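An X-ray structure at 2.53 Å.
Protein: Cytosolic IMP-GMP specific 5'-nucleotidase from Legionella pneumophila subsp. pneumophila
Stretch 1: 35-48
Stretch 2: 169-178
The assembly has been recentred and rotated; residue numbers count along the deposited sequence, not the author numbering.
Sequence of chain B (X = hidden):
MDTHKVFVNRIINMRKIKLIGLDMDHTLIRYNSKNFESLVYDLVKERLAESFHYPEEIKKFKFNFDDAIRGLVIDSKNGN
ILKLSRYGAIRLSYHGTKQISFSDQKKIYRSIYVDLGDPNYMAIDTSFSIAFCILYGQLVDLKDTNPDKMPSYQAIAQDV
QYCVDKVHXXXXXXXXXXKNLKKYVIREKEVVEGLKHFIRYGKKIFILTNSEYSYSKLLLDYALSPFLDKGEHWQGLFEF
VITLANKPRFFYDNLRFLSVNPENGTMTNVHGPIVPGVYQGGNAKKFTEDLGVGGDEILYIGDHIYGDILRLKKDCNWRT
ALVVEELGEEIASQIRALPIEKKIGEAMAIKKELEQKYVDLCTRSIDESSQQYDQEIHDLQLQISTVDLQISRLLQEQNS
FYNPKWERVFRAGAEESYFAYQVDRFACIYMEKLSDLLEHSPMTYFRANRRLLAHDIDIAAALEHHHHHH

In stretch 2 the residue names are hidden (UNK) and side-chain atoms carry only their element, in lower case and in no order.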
# COMPACT_ATOMS: atom_id res chain seq x y z
N ASN B 35 -27.56 -0.64 29.66
CA ASN B 35 -26.75 -0.95 30.81
C ASN B 35 -25.33 -1.35 30.45
O ASN B 35 -24.37 -0.92 31.09
CB ASN B 35 -27.39 -2.06 31.64
CG ASN B 35 -28.68 -1.62 32.28
OD1 ASN B 35 -28.89 -0.43 32.52
ND2 ASN B 35 -29.56 -2.57 32.57
N PHE B 36 -25.20 -2.18 29.41
CA PHE B 36 -23.90 -2.64 28.98
C PHE B 36 -23.06 -1.50 28.39
O PHE B 36 -21.86 -1.40 28.70
CB PHE B 36 -24.07 -3.78 27.98
CG PHE B 36 -22.78 -4.33 27.46
CD1 PHE B 36 -22.10 -3.69 26.42
CD2 PHE B 36 -22.23 -5.49 28.01
CE1 PHE B 36 -20.88 -4.19 25.96
CE2 PHE B 36 -21.01 -5.99 27.55
CZ PHE B 36 -20.33 -5.34 26.52
N GLU B 37 -23.66 -0.65 27.55
CA GLU B 37 -22.91 0.46 26.97
C GLU B 37 -22.43 1.34 28.10
O GLU B 37 -21.27 1.72 28.15
CB GLU B 37 -23.78 1.31 26.04
CG GLU B 37 -24.04 0.73 24.67
CD GLU B 37 -22.78 0.54 23.83
OE1 GLU B 37 -21.74 1.17 24.11
OE2 GLU B 37 -22.85 -0.26 22.87
N SER B 38 -23.34 1.66 29.01
CA SER B 38 -23.03 2.49 30.16
C SER B 38 -21.85 1.96 30.96
O SER B 38 -20.96 2.73 31.35
CB SER B 38 -24.25 2.60 31.07
OG SER B 38 -23.91 3.31 32.24
N LEU B 39 -21.83 0.65 31.22
CA LEU B 39 -20.74 0.05 31.97
C LEU B 39 -19.44 0.35 31.22
O LEU B 39 -18.50 0.92 31.79
CB LEU B 39 -20.93 -1.46 32.09
CG LEU B 39 -20.38 -2.19 33.32
CD1 LEU B 39 -20.01 -3.60 32.92
CD2 LEU B 39 -19.16 -1.48 33.89
N VAL B 40 -19.39 -0.04 29.94
CA VAL B 40 -18.20 0.19 29.13
C VAL B 40 -17.80 1.65 29.19
O VAL B 40 -16.63 1.97 29.32
CB VAL B 40 -18.42 -0.20 27.65
CG1 VAL B 40 -17.21 0.19 26.82
CG2 VAL B 40 -18.64 -1.70 27.54
N TYR B 41 -18.78 2.54 29.10
CA TYR B 41 -18.48 3.96 29.18
C TYR B 41 -17.75 4.24 30.50
O TYR B 41 -16.63 4.76 30.49
CB TYR B 41 -19.77 4.76 29.07
CG TYR B 41 -19.61 6.26 29.24
CD1 TYR B 41 -19.72 6.86 30.50
CD2 TYR B 41 -19.39 7.09 28.14
CE1 TYR B 41 -19.63 8.23 30.65
CE2 TYR B 41 -19.29 8.47 28.29
CZ TYR B 41 -19.41 9.03 29.55
OH TYR B 41 -19.32 10.40 29.71
N ASP B 42 -18.37 3.88 31.63
CA ASP B 42 -17.75 4.11 32.93
C ASP B 42 -16.35 3.50 33.02
O ASP B 42 -15.37 4.21 33.22
CB ASP B 42 -18.60 3.53 34.06
CG ASP B 42 -19.95 4.22 34.19
OD1 ASP B 42 -20.07 5.39 33.77
OD2 ASP B 42 -20.89 3.60 34.73
N LEU B 43 -16.24 2.19 32.86
CA LEU B 43 -14.93 1.54 32.94
C LEU B 43 -13.87 2.25 32.09
O LEU B 43 -12.75 2.45 32.55
CB LEU B 43 -15.03 0.07 32.51
CG LEU B 43 -15.95 -0.82 33.33
CD1 LEU B 43 -16.01 -2.21 32.72
CD2 LEU B 43 -15.46 -0.88 34.77
N VAL B 44 -14.23 2.63 30.86
CA VAL B 44 -13.29 3.30 29.94
C VAL B 44 -12.96 4.71 30.38
O VAL B 44 -11.81 5.14 30.27
CB VAL B 44 -13.86 3.37 28.50
CG1 VAL B 44 -12.96 4.23 27.62
CG2 VAL B 44 -13.95 1.98 27.91
N LYS B 45 -13.96 5.43 30.86
CA LYS B 45 -13.75 6.80 31.31
C LYS B 45 -12.86 6.78 32.55
O LYS B 45 -12.02 7.65 32.75
CB LYS B 45 -15.10 7.46 31.64
CG LYS B 45 -15.01 8.94 31.92
CD LYS B 45 -16.38 9.54 32.15
CE LYS B 45 -17.10 8.82 33.28
NZ LYS B 45 -18.42 9.43 33.57
N GLU B 46 -13.06 5.76 33.38
CA GLU B 46 -12.28 5.59 34.59
C GLU B 46 -10.82 5.32 34.26
O GLU B 46 -9.93 6.03 34.72
CB GLU B 46 -12.85 4.42 35.39
CG GLU B 46 -12.04 4.00 36.59
CD GLU B 46 -12.42 2.61 37.06
OE1 GLU B 46 -13.61 2.40 37.37
OE2 GLU B 46 -11.53 1.74 37.09
N ARG B 47 -10.59 4.30 33.44
CA ARG B 47 -9.23 3.91 33.04
C ARG B 47 -8.44 5.07 32.44
O ARG B 47 -7.21 5.04 32.42
CB ARG B 47 -9.29 2.75 32.05
CG ARG B 47 -7.93 2.26 31.58
CD ARG B 47 -7.08 1.82 32.75
NE ARG B 47 -7.70 0.72 33.47
CZ ARG B 47 -7.54 -0.56 33.15
NH1 ARG B 47 -6.77 -0.90 32.12
NH2 ARG B 47 -8.16 -1.50 33.85
N LEU B 48 -9.15 6.09 31.95
CA LEU B 48 -8.49 7.26 31.37
C LEU B 48 -7.95 8.19 32.44
O LEU B 48 -6.79 8.61 32.38
CB LEU B 48 -9.47 8.03 30.48
CG LEU B 48 -9.69 7.47 29.08
CD1 LEU B 48 -10.76 8.29 28.37
CD2 LEU B 48 -8.38 7.51 28.31
N UNK B 169 -9.74 -6.76 28.19
CA UNK B 169 -8.72 -7.78 28.43
C UNK B 169 -8.46 -7.91 29.92
O UNK B 169 -8.11 -8.98 30.40
c UNK B 169 -7.42 -7.40 27.72
o UNK B 169 -7.62 -7.27 26.32
N UNK B 170 -8.63 -6.80 30.63
CA UNK B 170 -8.44 -6.77 32.08
C UNK B 170 -9.30 -7.82 32.74
O UNK B 170 -8.89 -8.48 33.70
c UNK B 170 -7.74 -4.43 32.66
c UNK B 170 -8.86 -5.42 32.65
o UNK B 170 -7.94 -3.31 32.14
o UNK B 170 -6.65 -4.76 33.18
N UNK B 171 -10.51 -7.97 32.22
CA UNK B 171 -11.43 -8.91 32.81
C UNK B 171 -12.27 -8.10 33.77
O UNK B 171 -13.18 -8.63 34.43
N UNK B 172 -11.96 -6.82 33.88
CA UNK B 172 -12.71 -5.92 34.75
C UNK B 172 -14.18 -5.87 34.33
O UNK B 172 -15.08 -5.86 35.16
o UNK B 172 -11.58 -4.21 33.40
c UNK B 172 -12.12 -4.48 34.71
c UNK B 172 -11.01 -4.32 35.74
N UNK B 173 -14.42 -5.86 33.02
CA UNK B 173 -15.77 -5.82 32.48
C UNK B 173 -16.45 -7.15 32.77
O UNK B 173 -17.60 -7.19 33.21
c UNK B 173 -16.94 -4.96 30.26
c UNK B 173 -18.23 -5.45 30.85
c UNK B 173 -16.87 -5.33 28.78
c UNK B 173 -15.73 -5.59 30.96
N UNK B 174 -15.73 -8.25 32.54
CA UNK B 174 -16.27 -9.59 32.75
C UNK B 174 -16.72 -9.82 34.19
O UNK B 174 -17.84 -10.27 34.43
c UNK B 174 -14.65 -10.57 30.99
c UNK B 174 -15.23 -10.66 32.39
n UNK B 174 -15.80 -11.58 27.48
c UNK B 174 -15.60 -11.10 29.93
c UNK B 174 -14.89 -11.19 28.59
N UNK B 175 -15.84 -9.50 35.14
CA UNK B 175 -16.16 -9.71 36.54
C UNK B 175 -17.39 -8.93 36.99
O UNK B 175 -18.22 -9.44 37.74
c UNK B 175 -13.81 -10.35 37.31
c UNK B 175 -14.96 -9.35 37.43
n UNK B 175 -12.64 -9.97 37.80
o UNK B 175 -13.99 -11.47 36.79
N UNK B 176 -17.50 -7.69 36.52
CA UNK B 176 -18.64 -6.87 36.88
C UNK B 176 -19.96 -7.44 36.34
O UNK B 176 -20.96 -7.44 37.06
c UNK B 176 -18.49 -5.43 36.38
c UNK B 176 -19.78 -4.66 36.60
c UNK B 176 -17.36 -4.73 37.13
c UNK B 176 -17.14 -3.30 36.71
N UNK B 177 -19.98 -7.91 35.10
CA UNK B 177 -21.23 -8.46 34.59
C UNK B 177 -21.52 -9.81 35.23
O UNK B 177 -22.67 -10.19 35.40
c UNK B 177 -20.68 -9.86 32.54
c UNK B 177 -21.29 -8.56 33.02
c UNK B 177 -20.62 -7.37 32.38
c UNK B 177 -21.70 -10.94 32.39
N UNK B 178 -20.48 -10.55 35.61
CA UNK B 178 -20.67 -11.84 36.26
C UNK B 178 -21.35 -11.63 37.61
O UNK B 178 -22.26 -12.36 37.98
c UNK B 178 -17.44 -13.87 35.36
c UNK B 178 -19.34 -12.59 36.51
c UNK B 178 -18.77 -13.12 35.19
c UNK B 178 -19.56 -13.75 37.44

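Position 169 carries one carbon and then one oxygen, a short hydroxyl side chain that reaches nothing on stretch 1. This is Ser169, exposed, its hydroxyl satisfied by a hydrogen bond elsewhere in the structure.

Position 170 has two carbons, the second bearing two oxygens: a carboxylate on a single methylene. One oxygen lies 2.5 Å from Arg47 NH2, near the plane of the guanidinium and at its edge. The residue is Asp170, and its negative charge suits the cationic partner. The salt bridge includes a very short hydrogen bond from Arg47 NH2 to Asp170 OD2 and a weak one from Arg47 NH1 to the same oxygen, at 2.7 Å.

At position 171 there are no side-chain atoms, so it is Gly171. Its phi of 94° is positive, and a CB here would jam against the carbonyl O of Asp170; the backbone by itself calls for glycine. It also occupies the N-cap position of the helix that follows.

Position 172 has one carbon carrying an oxygen and a second carbon. Its oxygen lies 4.4 Å from Arg47 NH2, and its backbone C is 4.4 Å from Leu43 CD1. The fork identifies Thr172, a small side chain that reaches no closer than this.

Position 173 shows four carbons forked at the second, lying among Phe36, Leu39, Val40 and Leu43. It is Leu173, a knob in a hole made by those four. CD2 approaches Leu39 CD1 at 3.3 Å, while CD1 is 4.1 Å from Phe36 CZ and 4.2 Å from Val40 CG2. A branched, wholly apolar side chain can meet several walls at once.

Position 174 has four carbons in a row ending in nitrogen; its CA-to-CB bond points away from stretch 1, and no side-chain atom touches it. This is Lys174, its amine hydrogen-bonded elsewhere in the structure.

Position 175 has two carbons, the second carrying one oxygen and one nitrogen. This amide is Asn175, exposed and out of reach.

Position 176 has four carbons forked at the first, with one arm two carbons long, directed toward Leu39 and Leu43. It is Ile176: CD1 packs 3.5 Å from Leu43 CD2, and CG2 3.8 Å from Leu39 CD1.

Position 177 has the same fork, and one of its carbons lies 3.9 Å from Leu39 CD1. It is Ile177; the atom is CG2, and an apolar side chain suits this buried site.

Position 178 repeats that pattern but does not reach stretch 1; it is Ile178.

The helices cross at 137°, their axes 10.9 Å apart at closest approach. Leu173 supplies the central knob, the two touching isoleucines extend the apolar packing, and the Arg47–Asp170 salt bridge adds a polar tie beyond it.

Stretch 2 (169-178) SDGTLKNIII
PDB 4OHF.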